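Local coordinates for putative dehydrogenase (Amycolatopsis orientalis, PDB 5A9T), which reduces imines to amines as an NADPH-dependent imine reductase, with a Rossmann-type domain that binds the cofactor, at residues Leu13-Leu25 against Ile121-Phe135. Numbering follows the deposited sequence.
Sequences LGPMGSALAAALL and IMVPPAMVGHPGSVF
Pro125 O takes the backbone N-H of Val128 at 3.1 Å, in the turn that ends the 3-10 segment 125-127, and Ala19 CB of the helix presses on the same oxygen at 3.4 Å. No hydrogen bond crosses from 13-25 to 121-135; the two are joined by apolar side chains. Ala19 also meets the CB of Pro125, whose ring lies over the first helical turn next to Pro15. Met16 makes the largest single contribution. With CG anti to the backbone N (chi1 -172°), its chain bends at both chi2 and chi3 and curls into the loop. The Met16 and Ile121 side chains reach toward each other tip to tip; Met16 CG is 3.6 Å from Ile121 CD1, and CE also lies against Ile121 CG2. Met16 SD lies 3.6 Å from Val128 CG2, and CE ends against both Pro125 CD and the carbonyl oxygen of Val123. The helix is the one that follows strand 7-11 in the Rossmann fold. Gly14 caps its N-terminus, and Leu13, Gly14, Met16 and Gly17 bind NADP(+), so Met16 belongs to both the cofactor site and this packing. An alanine in its place would probably leave Ile121, Val128 and Pro125 facing a gap beside the cofactor site. One turn on, Leu20 CD2 comes in at the edge of the Phe135 ring, in its plane and 3.8 Å from CZ, and also reaches Val128 CG1; Ile121 CG1 lies over one face of that ring, offset toward its rim. Ala23 CB touches Val128 CG1 at 4.0 Å and looks onto Gly129, where a side chain would run into it and phi is positive (84°). Beyond the contact, Trp209 of the second subunit packs on Met122 and Val134.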
ATOM      1  N   LEU A  13     -18.666  21.138  18.202  1.00 18.56           N
ATOM      2  CA  LEU A  13     -18.214  20.285  19.287  1.00 18.83           C
ATOM      3  C   LEU A  13     -18.665  18.815  19.130  1.00 21.30           C
ATOM      4  O   LEU A  13     -18.864  18.142  20.198  1.00 23.88           O
ATOM      5  CB  LEU A  13     -18.615  20.821  20.674  1.00 20.46           C
ATOM      6  CG  LEU A  13     -18.145  22.246  20.952  1.00 21.15           C
ATOM      7  CD1 LEU A  13     -18.697  22.710  22.308  1.00 22.11           C
ATOM      8  CD2 LEU A  13     -16.620  22.288  20.957  1.00 21.82           C
ATOM      9  N   GLY A  14     -18.770  18.344  17.913  1.00 19.70           N
ATOM     10  CA  GLY A  14     -18.769  16.892  17.677  1.00 22.45           C
ATOM     11  C   GLY A  14     -17.507  16.270  18.227  1.00 20.08           C
ATOM     12  O   GLY A  14     -16.628  16.904  18.859  1.00 20.40           O
ATOM     13  N   PRO A  15     -17.293  14.983  17.995  1.00 21.76           N
ATOM     14  CA  PRO A  15     -16.100  14.319  18.585  1.00 22.12           C
ATOM     15  C   PRO A  15     -14.760  14.957  18.104  1.00 17.31           C
ATOM     16  O   PRO A  15     -13.853  15.123  18.902  1.00 20.21           O
ATOM     17  CB  PRO A  15     -16.248  12.903  17.936  1.00 26.52           C
ATOM     18  CG  PRO A  15     -17.698  12.711  17.812  1.00 28.71           C
ATOM     19  CD  PRO A  15     -18.268  14.066  17.374  1.00 24.50           C
ATOM     20  N   MET A  16     -14.715  15.317  16.822  1.00 18.68           N
ATOM     21  CA  MET A  16     -13.531  15.969  16.286  1.00 18.19           C
ATOM     22  C   MET A  16     -13.369  17.354  16.881  1.00 17.52           C
ATOM     23  O   MET A  16     -12.307  17.726  17.382  1.00 18.15           O
ATOM     24  CB  MET A  16     -13.494  15.998  14.779  1.00 17.83           C
ATOM     25  CG  MET A  16     -12.119  16.516  14.322  1.00 17.21           C
ATOM     26  SD  MET A  16     -10.667  15.568  14.805  1.00 19.39           S
ATOM     27  CE  MET A  16     -10.731  14.307  13.633  1.00 22.31           C
ATOM     28  N   GLY A  17     -14.399  18.220  16.832  1.00 18.77           N
ATOM     29  CA  GLY A  17     -14.262  19.539  17.417  1.00 18.09           C
ATOM     30  C   GLY A  17     -13.931  19.600  18.867  1.00 17.55           C
ATOM     31  O   GLY A  17     -13.164  20.423  19.301  1.00 17.22           O
ATOM     32  N   SER A  18     -14.533  18.661  19.596  1.00 19.19           N
ATOM     33  CA  SER A  18     -14.182  18.556  20.957  1.00 19.54           C
ATOM     34  C   SER A  18     -12.720  18.201  21.202  1.00 17.65           C
ATOM     35  O   SER A  18     -12.026  18.738  22.085  1.00 18.81           O
ATOM     36  CB  SER A  18     -15.050  17.485  21.620  1.00 20.13           C
ATOM     37  OG  SER A  18     -16.407  17.871  21.617  1.00 22.86           O
ATOM     38  N   ALA A  19     -12.161  17.261  20.373  1.00 18.55           N
ATOM     39  CA  ALA A  19     -10.740  16.938  20.454  1.00 16.89           C
ATOM     40  C   ALA A  19      -9.798  18.141  20.129  1.00 16.29           C
ATOM     41  O   ALA A  19      -8.813  18.350  20.743  1.00 17.18           O
ATOM     42  CB  ALA A  19     -10.404  15.750  19.571  1.00 17.05           C
ATOM     43  N   LEU A  20     -10.238  18.933  19.159  1.00 17.26           N
ATOM     44  CA  LEU A  20      -9.508  20.141  18.848  1.00 14.29           C
ATOM     45  C   LEU A  20      -9.482  21.111  20.022  1.00 15.70           C
ATOM     46  O   LEU A  20      -8.455  21.632  20.399  1.00 16.96           O
ATOM     47  CB  LEU A  20     -10.105  20.839  17.628  1.00 15.13           C
ATOM     48  CG  LEU A  20     -10.152  20.072  16.318  1.00 16.92           C
ATOM     49  CD1 LEU A  20     -11.011  20.655  15.179  1.00 18.47           C
ATOM     50  CD2 LEU A  20      -8.783  19.764  15.784  1.00 19.41           C
ATOM     51  N   ALA A  21     -10.635  21.345  20.603  1.00 15.62           N
ATOM     52  CA  ALA A  21     -10.679  22.241  21.693  1.00 16.98           C
ATOM     53  C   ALA A  21      -9.882  21.756  22.918  1.00 17.32           C
ATOM     54  O   ALA A  21      -9.147  22.521  23.502  1.00 17.85           O
ATOM     55  CB  ALA A  21     -12.128  22.459  22.083  1.00 18.93           C
ATOM     56  N   ALA A  22      -9.958  20.458  23.213  1.00 18.43           N
ATOM     57  CA  ALA A  22      -9.188  19.884  24.272  1.00 20.17           C
ATOM     58  C   ALA A  22      -7.703  19.998  24.083  1.00 20.83           C
ATOM     59  O   ALA A  22      -6.983  20.381  24.987  1.00 22.57           O
ATOM     60  CB  ALA A  22      -9.576  18.448  24.510  1.00 22.28           C
ATOM     61  N   ALA A  23      -7.239  19.787  22.817  1.00 17.56           N
ATOM     62  CA  ALA A  23      -5.854  19.943  22.520  1.00 20.03           C
ATOM     63  C   ALA A  23      -5.414  21.370  22.716  1.00 17.73           C
ATOM     64  O   ALA A  23      -4.312  21.663  23.172  1.00 20.90           O
ATOM     65  CB  ALA A  23      -5.586  19.408  21.130  1.00 19.00           C
ATOM     66  N   LEU A  24      -6.206  22.359  22.279  1.00 18.60           N
ATOM     67  CA  LEU A  24      -5.827  23.737  22.449  1.00 16.69           C
ATOM     68  C   LEU A  24      -5.794  24.201  23.918  1.00 17.93           C
ATOM     69  O   LEU A  24      -4.909  24.908  24.322  1.00 19.56           O
ATOM     70  CB  LEU A  24      -6.770  24.628  21.610  1.00 17.64           C
ATOM     71  CG  LEU A  24      -6.703  24.428  20.104  1.00 19.39           C
ATOM     72  CD1 LEU A  24      -7.884  25.069  19.463  1.00 19.44           C
ATOM     73  CD2 LEU A  24      -5.420  25.085  19.595  1.00 18.94           C
ATOM     74  N   LEU A  25      -6.679  23.637  24.669  1.00 18.29           N
ATOM     75  CA  LEU A  25      -6.683  23.862  26.125  1.00 20.54           C
ATOM     76  C   LEU A  25      -5.413  23.319  26.774  1.00 21.91           C
ATOM     77  O   LEU A  25      -4.803  24.061  27.582  1.00 23.43           O
ATOM     78  CB  LEU A  25      -7.942  23.260  26.798  1.00 21.43           C
ATOM     79  CG  LEU A  25      -9.253  23.916  26.555  1.00 19.73           C
ATOM     80  CD1 LEU A  25     -10.459  23.057  26.945  1.00 22.80           C
ATOM     81  CD2 LEU A  25      -9.275  25.216  27.333  1.00 21.32           C
ATOM     82  N   ILE A 121      -7.891  16.860   8.452  1.00 14.83           N
ATOM     83  CA  ILE A 121      -7.325  16.170   9.608  1.00 15.07           C
ATOM     84  C   ILE A 121      -7.075  14.707   9.253  1.00 15.38           C
ATOM     85  O   ILE A 121      -7.987  14.023   8.842  1.00 17.35           O
ATOM     86  CB  ILE A 121      -8.301  16.266  10.755  1.00 15.14           C
ATOM     87  CG1 ILE A 121      -8.585  17.750  11.082  1.00 18.34           C
ATOM     88  CG2 ILE A 121      -7.712  15.541  11.938  1.00 17.84           C
ATOM     89  CD1 ILE A 121      -9.745  17.939  12.054  1.00 17.71           C
ATOM     90  N   MET A 122      -5.826  14.276   9.366  1.00 15.77           N
ATOM     91  CA  MET A 122      -5.430  12.943   8.851  1.00 17.11           C
ATOM     92  C   MET A 122      -5.391  11.887   9.889  1.00 19.89           C
ATOM     93  O   MET A 122      -4.869  10.829   9.575  1.00 21.34           O
ATOM     94  CB  MET A 122      -4.138  13.075   8.112  1.00 17.16           C
ATOM     95  CG  MET A 122      -4.170  14.059   6.964  1.00 18.15           C
ATOM     96  SD  MET A 122      -5.473  13.818   5.752  1.00 19.37           S
ATOM     97  CE  MET A 122      -5.034  12.196   5.069  1.00 20.65           C
ATOM     98  N   VAL A 123      -5.958  12.107  11.029  1.00 17.86           N
ATOM     99  CA  VAL A 123      -5.929  11.144  12.148  1.00 20.05           C
ATOM    100  C   VAL A 123      -7.244  11.179  12.832  1.00 19.83           C
ATOM    101  O   VAL A 123      -8.073  12.094  12.686  1.00 19.00           O
ATOM    102  CB  VAL A 123      -4.746  11.413  13.149  1.00 20.94           C
ATOM    103  CG1 VAL A 123      -3.468  11.280  12.425  1.00 22.83           C
ATOM    104  CG2 VAL A 123      -4.967  12.813  13.786  1.00 22.21           C
ATOM    105  N   PRO A 124      -7.572  10.182  13.628  1.00 19.83           N
ATOM    106  CA  PRO A 124      -8.804  10.260  14.388  1.00 19.77           C
ATOM    107  C   PRO A 124      -8.724  11.225  15.563  1.00 17.31           C
ATOM    108  O   PRO A 124      -7.611  11.624  16.007  1.00 19.28           O
ATOM    109  CB  PRO A 124      -9.053   8.765  14.889  1.00 23.18           C
ATOM    110  CG  PRO A 124      -7.866   8.047  14.348  1.00 25.02           C
ATOM    111  CD  PRO A 124      -6.876   8.882  13.698  1.00 21.11           C
ATOM    112  N   PRO A 125      -9.931  11.558  16.074  1.00 19.65           N
ATOM    113  CA  PRO A 125      -9.968  12.510  17.194  1.00 20.14           C
ATOM    114  C   PRO A 125      -9.023  12.236  18.357  1.00 19.50           C
ATOM    115  O   PRO A 125      -8.384  13.146  18.867  1.00 19.94           O
ATOM    116  CB  PRO A 125     -11.447  12.520  17.602  1.00 21.40           C
ATOM    117  CG  PRO A 125     -12.208  12.117  16.409  1.00 22.58           C
ATOM    118  CD  PRO A 125     -11.284  11.212  15.631  1.00 20.95           C
ATOM    119  N   ALA A 126      -8.838  10.945  18.721  1.00 20.48           N
ATOM    120  CA  ALA A 126      -7.978  10.621  19.875  1.00 21.18           C
ATOM    121  C   ALA A 126      -6.588  10.880  19.651  1.00 21.53           C
ATOM    122  O   ALA A 126      -5.801  10.962  20.599  1.00 25.34           O
ATOM    123  CB  ALA A 126      -8.122   9.142  20.279  1.00 24.16           C
ATOM    124  N   MET A 127      -6.143  11.015  18.381  1.00 19.68           N
ATOM    125  CA  MET A 127      -4.794  11.289  18.092  1.00 21.13           C
ATOM    126  C   MET A 127      -4.405  12.816  17.920  1.00 18.76           C
ATOM    127  O   MET A 127      -3.245  13.206  17.872  1.00 19.15           O
ATOM    128  CB  MET A 127      -4.339  10.544  16.862  1.00 23.64           C
ATOM    129  CG  MET A 127      -4.211   9.060  17.175  1.00 31.60           C
ATOM    130  SD  MET A 127      -3.476   8.267  15.763  1.00 52.95           S
ATOM    131  CE  MET A 127      -2.030   9.273  15.406  1.00 39.44           C
ATOM    132  N   VAL A 128      -5.478  13.635  17.885  1.00 17.99           N
ATOM    133  CA  VAL A 128      -5.256  15.066  17.757  1.00 19.83           C
ATOM    134  C   VAL A 128      -4.415  15.560  18.922  1.00 19.16           C
ATOM    135  O   VAL A 128      -4.650  15.153  20.096  1.00 22.42           O
ATOM    136  CB  VAL A 128      -6.612  15.838  17.651  1.00 18.79           C
ATOM    137  CG1 VAL A 128      -6.325  17.360  17.785  1.00 21.38           C
ATOM    138  CG2 VAL A 128      -7.357  15.368  16.319  1.00 23.96           C
ATOM    139  N   GLY A 129      -3.382  16.343  18.659  1.00 18.95           N
ATOM    140  CA  GLY A 129      -2.450  16.871  19.650  1.00 21.72           C
ATOM    141  C   GLY A 129      -1.318  15.970  20.063  1.00 25.49           C
ATOM    142  O   GLY A 129      -0.517  16.383  20.905  1.00 29.11           O
ATOM    143  N   HIS A 130      -1.299  14.746  19.544  1.00 22.03           N
ATOM    144  CA  HIS A 130      -0.289  13.708  19.848  1.00 26.41           C
ATOM    145  C   HIS A 130       0.678  13.496  18.755  1.00 29.47           C
ATOM    146  O   HIS A 130       0.450  13.901  17.587  1.00 26.54           O
ATOM    147  CB  HIS A 130      -0.973  12.423  20.281  1.00 30.13           C
ATOM    148  CG  HIS A 130      -1.812  12.582  21.526  1.00 37.66           C
ATOM    149  ND1 HIS A 130      -1.264  12.733  22.795  1.00 45.57           N
ATOM    150  CD2 HIS A 130      -3.155  12.607  21.700  1.00 37.62           C
ATOM    151  CE1 HIS A 130      -2.238  12.914  23.675  1.00 46.04           C
ATOM    152  NE2 HIS A 130      -3.395  12.825  23.040  1.00 38.40           N
ATOM    153  N   PRO A 131       1.874  12.946  19.077  1.00 26.88           N
ATOM    154  CA  PRO A 131       2.873  12.686  18.023  1.00 26.81           C
ATOM    155  C   PRO A 131       2.258  11.747  16.983  1.00 23.61           C
ATOM    156  O   PRO A 131       1.473  10.834  17.313  1.00 29.51           O
ATOM    157  CB  PRO A 131       4.008  11.941  18.815  1.00 30.22           C
ATOM    158  CG  PRO A 131       3.872  12.527  20.179  1.00 30.94           C
ATOM    159  CD  PRO A 131       2.377  12.569  20.424  1.00 31.42           C
ATOM    160  N   GLY A 132       2.426  12.078  15.729  1.00 26.52           N
ATOM    161  CA  GLY A 132       1.762  11.263  14.682  1.00 25.31           C
ATOM    162  C   GLY A 132       0.669  12.065  13.965  1.00 26.00           C
ATOM    163  O   GLY A 132       0.304  11.795  12.771  1.00 23.26           O
ATOM    164  N   SER A 133       0.089  13.018  14.661  1.00 21.90           N
ATOM    165  CA  SER A 133      -0.996  13.719  14.064  1.00 18.62           C
ATOM    166  C   SER A 133      -0.477  14.682  13.029  1.00 19.47           C
ATOM    167  O   SER A 133       0.591  15.293  13.200  1.00 20.96           O
ATOM    168  CB  SER A 133      -1.707  14.489  15.132  1.00 21.43           C
ATOM    169  OG  SER A 133      -2.736  15.369  14.589  1.00 21.44           O
ATOM    170  N   VAL A 134      -1.132  14.649  11.859  1.00 16.69           N
ATOM    171  CA  VAL A 134      -0.775  15.462  10.666  1.00 16.34           C
ATOM    172  C   VAL A 134      -2.044  16.111  10.215  1.00 16.07           C
ATOM    173  O   VAL A 134      -3.075  15.459  10.086  1.00 14.52           O
ATOM    174  CB  VAL A 134      -0.184  14.618   9.507  1.00 16.71           C
ATOM    175  CG1 VAL A 134       0.025  15.415   8.252  1.00 18.59           C
ATOM    176  CG2 VAL A 134       1.121  14.045  10.012  1.00 17.02           C
ATOM    177  N   PHE A 135      -1.969  17.406   9.938  1.00 14.70           N
ATOM    178  CA  PHE A 135      -3.084  18.162   9.341  1.00 14.32           C
ATOM    179  C   PHE A 135      -2.578  18.809   8.078  1.00 13.55           C
ATOM    180  O   PHE A 135      -1.477  19.402   8.071  1.00 15.06           O
ATOM    181  CB  PHE A 135      -3.537  19.301  10.275  1.00 15.73           C
ATOM    182  CG  PHE A 135      -4.376  18.944  11.485  1.00 15.72           C
ATOM    183  CD1 PHE A 135      -4.141  17.825  12.266  1.00 16.63           C
ATOM    184  CD2 PHE A 135      -5.344  19.786  11.895  1.00 16.44           C
ATOM    185  CE1 PHE A 135      -4.907  17.498  13.369  1.00 18.53           C
ATOM    186  CE2 PHE A 135      -6.104  19.413  12.979  1.00 17.72           C
ATOM    187  CZ  PHE A 135      -5.877  18.315  13.737  1.00 17.51           C
TER